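Local coordinates for protein tudor (Drosophila melanogaster, PDB 3NTK) that recognises methylated arginines of the Piwi protein Aubergine through extended Tudor domains such as this last one, and is required for germ-cell formation, at residues V55-R66 with Q93-P104. Sequence-based numbering, arbitrary orientation.
Sequences VAQFPEDEVFYR and QFRQLPEELAKP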
# COMPACT_ATOMS: atom_id res chain seq x y z
N VAL A 55 -1.18 11.24 -11.41
CA VAL A 55 -2.25 10.26 -11.55
C VAL A 55 -1.72 9.36 -12.65
O VAL A 55 -1.36 9.84 -13.72
CB VAL A 55 -3.57 10.93 -11.99
CG1 VAL A 55 -4.63 9.87 -12.24
CG2 VAL A 55 -4.04 11.90 -10.92
N ALA A 56 -1.65 8.06 -12.38
CA ALA A 56 -1.13 7.13 -13.36
C ALA A 56 -2.04 5.92 -13.52
O ALA A 56 -2.73 5.51 -12.59
CB ALA A 56 0.28 6.68 -12.95
N GLN A 57 -2.03 5.34 -14.72
CA GLN A 57 -2.88 4.19 -14.98
C GLN A 57 -2.14 2.88 -14.71
O GLN A 57 -1.01 2.69 -15.15
CB GLN A 57 -3.37 4.22 -16.42
CG GLN A 57 -4.32 3.09 -16.77
CD GLN A 57 -4.84 3.19 -18.19
OE1 GLN A 57 -4.06 3.23 -19.14
NE2 GLN A 57 -6.16 3.24 -18.33
N PHE A 58 -2.79 1.99 -13.97
CA PHE A 58 -2.24 0.68 -13.66
C PHE A 58 -2.66 -0.20 -14.84
O PHE A 58 -3.84 -0.51 -14.99
CB PHE A 58 -2.86 0.16 -12.35
CG PHE A 58 -2.34 -1.18 -11.91
CD1 PHE A 58 -1.06 -1.60 -12.24
CD2 PHE A 58 -3.12 -2.00 -11.10
CE1 PHE A 58 -0.56 -2.82 -11.77
CE2 PHE A 58 -2.63 -3.22 -10.62
CZ PHE A 58 -1.35 -3.63 -10.96
N PRO A 59 -1.70 -0.58 -15.70
CA PRO A 59 -1.94 -1.41 -16.88
C PRO A 59 -2.76 -2.68 -16.66
O PRO A 59 -3.54 -3.08 -17.52
CB PRO A 59 -0.52 -1.73 -17.37
CG PRO A 59 0.25 -0.52 -16.95
CD PRO A 59 -0.26 -0.30 -15.55
N GLU A 60 -2.56 -3.31 -15.51
CA GLU A 60 -3.26 -4.54 -15.18
C GLU A 60 -4.74 -4.32 -14.88
O GLU A 60 -5.58 -5.20 -15.12
CB GLU A 60 -2.59 -5.19 -13.97
CG GLU A 60 -3.11 -6.56 -13.62
CD GLU A 60 -2.50 -7.08 -12.33
OE1 GLU A 60 -1.26 -7.16 -12.24
OE2 GLU A 60 -3.27 -7.40 -11.39
N ASP A 61 -5.07 -3.14 -14.38
CA ASP A 61 -6.43 -2.79 -14.01
C ASP A 61 -7.03 -1.75 -14.95
O ASP A 61 -8.25 -1.65 -15.09
CB ASP A 61 -6.41 -2.24 -12.58
CG ASP A 61 -7.63 -2.63 -11.78
OD1 ASP A 61 -8.07 -3.80 -11.88
OD2 ASP A 61 -8.15 -1.78 -11.03
N GLU A 62 -6.16 -0.98 -15.60
CA GLU A 62 -6.56 0.08 -16.51
C GLU A 62 -7.27 1.20 -15.75
O GLU A 62 -7.96 2.03 -16.34
CB GLU A 62 -7.46 -0.45 -17.63
CG GLU A 62 -6.75 -1.39 -18.59
CD GLU A 62 -7.51 -1.57 -19.89
OE1 GLU A 62 -8.69 -1.98 -19.85
OE2 GLU A 62 -6.92 -1.32 -20.97
N VAL A 63 -7.09 1.23 -14.44
CA VAL A 63 -7.70 2.25 -13.59
C VAL A 63 -6.64 3.30 -13.23
O VAL A 63 -5.47 2.97 -13.12
CB VAL A 63 -8.23 1.62 -12.27
CG1 VAL A 63 -8.78 2.70 -11.36
CG2 VAL A 63 -9.30 0.58 -12.59
N PHE A 64 -7.05 4.55 -13.06
CA PHE A 64 -6.10 5.60 -12.69
C PHE A 64 -6.04 5.77 -11.17
O PHE A 64 -7.08 5.81 -10.50
CB PHE A 64 -6.47 6.94 -13.34
CG PHE A 64 -6.11 7.03 -14.79
CD1 PHE A 64 -7.00 6.61 -15.77
CD2 PHE A 64 -4.86 7.50 -15.18
CE1 PHE A 64 -6.65 6.66 -17.12
CE2 PHE A 64 -4.50 7.55 -16.53
CZ PHE A 64 -5.40 7.13 -17.50
N TYR A 65 -4.82 5.86 -10.64
CA TYR A 65 -4.59 6.01 -9.19
C TYR A 65 -3.55 7.09 -8.92
O TYR A 65 -2.78 7.48 -9.82
CB TYR A 65 -4.02 4.71 -8.60
CG TYR A 65 -4.85 3.47 -8.77
CD1 TYR A 65 -5.99 3.25 -8.00
CD2 TYR A 65 -4.47 2.48 -9.67
CE1 TYR A 65 -6.74 2.07 -8.12
CE2 TYR A 65 -5.20 1.29 -9.80
CZ TYR A 65 -6.33 1.10 -9.02
OH TYR A 65 -7.05 -0.07 -9.14
N ARG A 66 -3.49 7.56 -7.67
CA ARG A 66 -2.47 8.54 -7.30
C ARG A 66 -1.17 7.75 -7.34
O ARG A 66 -1.11 6.60 -6.89
CB ARG A 66 -2.71 9.09 -5.88
CG ARG A 66 -3.98 9.93 -5.73
CD ARG A 66 -3.89 10.86 -4.52
NE ARG A 66 -3.82 10.12 -3.26
CZ ARG A 66 -3.60 10.68 -2.07
NH1 ARG A 66 -3.43 12.00 -1.97
NH2 ARG A 66 -3.56 9.93 -0.98
N GLN A 93 0.97 5.99 -19.00
CA GLN A 93 -0.13 6.94 -18.93
C GLN A 93 -0.13 7.75 -17.64
O GLN A 93 -0.37 7.21 -16.56
CB GLN A 93 -1.46 6.20 -19.08
CG GLN A 93 -1.56 5.35 -20.35
CD GLN A 93 -1.27 6.14 -21.62
OE1 GLN A 93 -1.67 7.30 -21.74
NE2 GLN A 93 -0.59 5.51 -22.57
N PHE A 94 0.13 9.05 -17.77
CA PHE A 94 0.16 9.93 -16.61
C PHE A 94 -0.69 11.16 -16.82
O PHE A 94 -0.68 11.76 -17.91
CB PHE A 94 1.59 10.39 -16.32
CG PHE A 94 2.61 9.29 -16.37
CD1 PHE A 94 3.23 8.96 -17.57
CD2 PHE A 94 2.94 8.58 -15.23
CE1 PHE A 94 4.17 7.93 -17.63
CE2 PHE A 94 3.88 7.55 -15.28
CZ PHE A 94 4.49 7.23 -16.48
N ARG A 95 -1.42 11.55 -15.78
CA ARG A 95 -2.24 12.74 -15.85
C ARG A 95 -1.93 13.58 -14.63
O ARG A 95 -1.42 13.07 -13.62
CB ARG A 95 -3.71 12.36 -15.92
CG ARG A 95 -4.01 11.52 -17.16
CD ARG A 95 -5.47 11.25 -17.37
NE ARG A 95 -5.66 10.40 -18.54
CZ ARG A 95 -6.84 9.93 -18.94
NH1 ARG A 95 -7.94 10.22 -18.27
NH2 ARG A 95 -6.90 9.14 -20.01
N GLN A 96 -2.22 14.87 -14.71
CA GLN A 96 -1.93 15.76 -13.60
C GLN A 96 -2.85 15.57 -12.41
O GLN A 96 -4.06 15.39 -12.55
CB GLN A 96 -1.96 17.20 -14.09
CG GLN A 96 -0.78 17.51 -14.99
CD GLN A 96 -0.65 18.98 -15.31
OE1 GLN A 96 -0.84 19.83 -14.44
NE2 GLN A 96 -0.30 19.29 -16.55
N LEU A 97 -2.27 15.58 -11.22
CA LEU A 97 -3.04 15.43 -9.99
C LEU A 97 -3.38 16.81 -9.45
O LEU A 97 -2.48 17.61 -9.15
CB LEU A 97 -2.22 14.66 -8.95
CG LEU A 97 -2.81 14.44 -7.55
CD1 LEU A 97 -4.04 13.53 -7.64
CD2 LEU A 97 -1.75 13.82 -6.65
N PRO A 98 -4.67 17.13 -9.32
CA PRO A 98 -5.08 18.44 -8.80
C PRO A 98 -4.42 18.65 -7.44
O PRO A 98 -4.28 17.70 -6.66
CB PRO A 98 -6.60 18.31 -8.69
CG PRO A 98 -6.93 17.39 -9.84
CD PRO A 98 -5.84 16.34 -9.75
N GLU A 99 -4.01 19.88 -7.14
CA GLU A 99 -3.35 20.17 -5.87
C GLU A 99 -4.17 19.69 -4.67
O GLU A 99 -3.62 19.18 -3.71
CB GLU A 99 -3.07 21.67 -5.72
CG GLU A 99 -1.89 22.19 -6.53
CD GLU A 99 -2.19 22.34 -8.01
OE1 GLU A 99 -3.38 22.23 -8.39
OE2 GLU A 99 -1.25 22.58 -8.80
N GLU A 100 -5.49 19.87 -4.75
CA GLU A 100 -6.39 19.46 -3.68
C GLU A 100 -6.35 17.95 -3.42
O GLU A 100 -6.55 17.51 -2.29
CB GLU A 100 -7.81 19.90 -4.01
CG GLU A 100 -8.88 19.39 -3.07
CD GLU A 100 -10.27 19.85 -3.46
OE1 GLU A 100 -10.65 19.67 -4.64
OE2 GLU A 100 -11.00 20.39 -2.60
N LEU A 101 -6.11 17.17 -4.47
CA LEU A 101 -6.07 15.72 -4.33
C LEU A 101 -4.69 15.19 -3.96
O LEU A 101 -4.52 14.00 -3.71
CB LEU A 101 -6.58 15.04 -5.61
CG LEU A 101 -8.06 15.30 -5.88
CD1 LEU A 101 -8.52 14.51 -7.11
CD2 LEU A 101 -8.88 14.89 -4.66
N ALA A 102 -3.70 16.08 -3.92
CA ALA A 102 -2.35 15.70 -3.54
C ALA A 102 -2.15 15.95 -2.04
O ALA A 102 -1.19 15.46 -1.44
CB ALA A 102 -1.33 16.49 -4.34
N LYS A 103 -3.06 16.71 -1.44
CA LYS A 103 -2.95 17.04 -0.02
C LYS A 103 -3.14 15.85 0.93
O LYS A 103 -2.41 15.73 1.91
CB LYS A 103 -3.95 18.14 0.36
CG LYS A 103 -3.69 19.48 -0.32
CD LYS A 103 -4.64 20.55 0.21
CE LYS A 103 -4.48 21.85 -0.57
NZ LYS A 103 -3.08 22.34 -0.55
N PRO A 104 -4.14 14.99 0.67
CA PRO A 104 -4.33 13.85 1.57
C PRO A 104 -3.12 12.93 1.62
O PRO A 104 -2.44 12.72 0.61
CB PRO A 104 -5.56 13.15 0.99
CG PRO A 104 -6.33 14.29 0.39
CD PRO A 104 -5.25 15.09 -0.30
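The first and last strands of the four-stranded antiparallel sheet of this SH3-like Tudor domain pair here: strand 53-58 runs antiparallel to the end of strand 87-95. Val55 and Arg95 form a hydrogen-bonded pair, Val55 N giving to Arg95 O at 2.9 Å and Arg95 N returning a bond to Val55 O at 2.7 Å. Ala56 and Phe94 are the non-hydrogen-bonded pair that follows, with Ala56 CB lying near Phe94 CD2, and Gln57 N then binds Gln93 O.

On the face carrying Val55, the extended side chain of Arg95 runs across the outer end of the Phe64 ring. Phe64 CZ sits 3.3 Å above the guanidinium plane of Arg95, toward the rim of that group, and the two planes are inclined by 34°. Arg95 NH1 is held by the backbone carbonyl of Glu39. Gln57 CB sits over one face of the phenyl ring, toward its rim. Val55 CG2, placed beside its own backbone N because CG1 takes the anti position (chi1 175°), reaches Leu97 CD1 at 3.7 Å.

Farther along, Arg66 leaves the neighbouring strand and bends at its third torsion, bringing its guanidinium edge-on to the chain around helix 99-102. Its NH1 donates to both Leu101 O and Pro104 O, each at 2.9 Å; the Pro104 carbonyl is approached from above its plane, 37° out. NH2 adds a salt bridge to Asp84 and a bond to Ala105 O. One buried guanidinium therefore ties the segment after the closing strand back to the sheet, its charge probably balanced by Asp84, with NH1 satisfied by two main-chain carbonyls and NH2 shared between a third and Asp84.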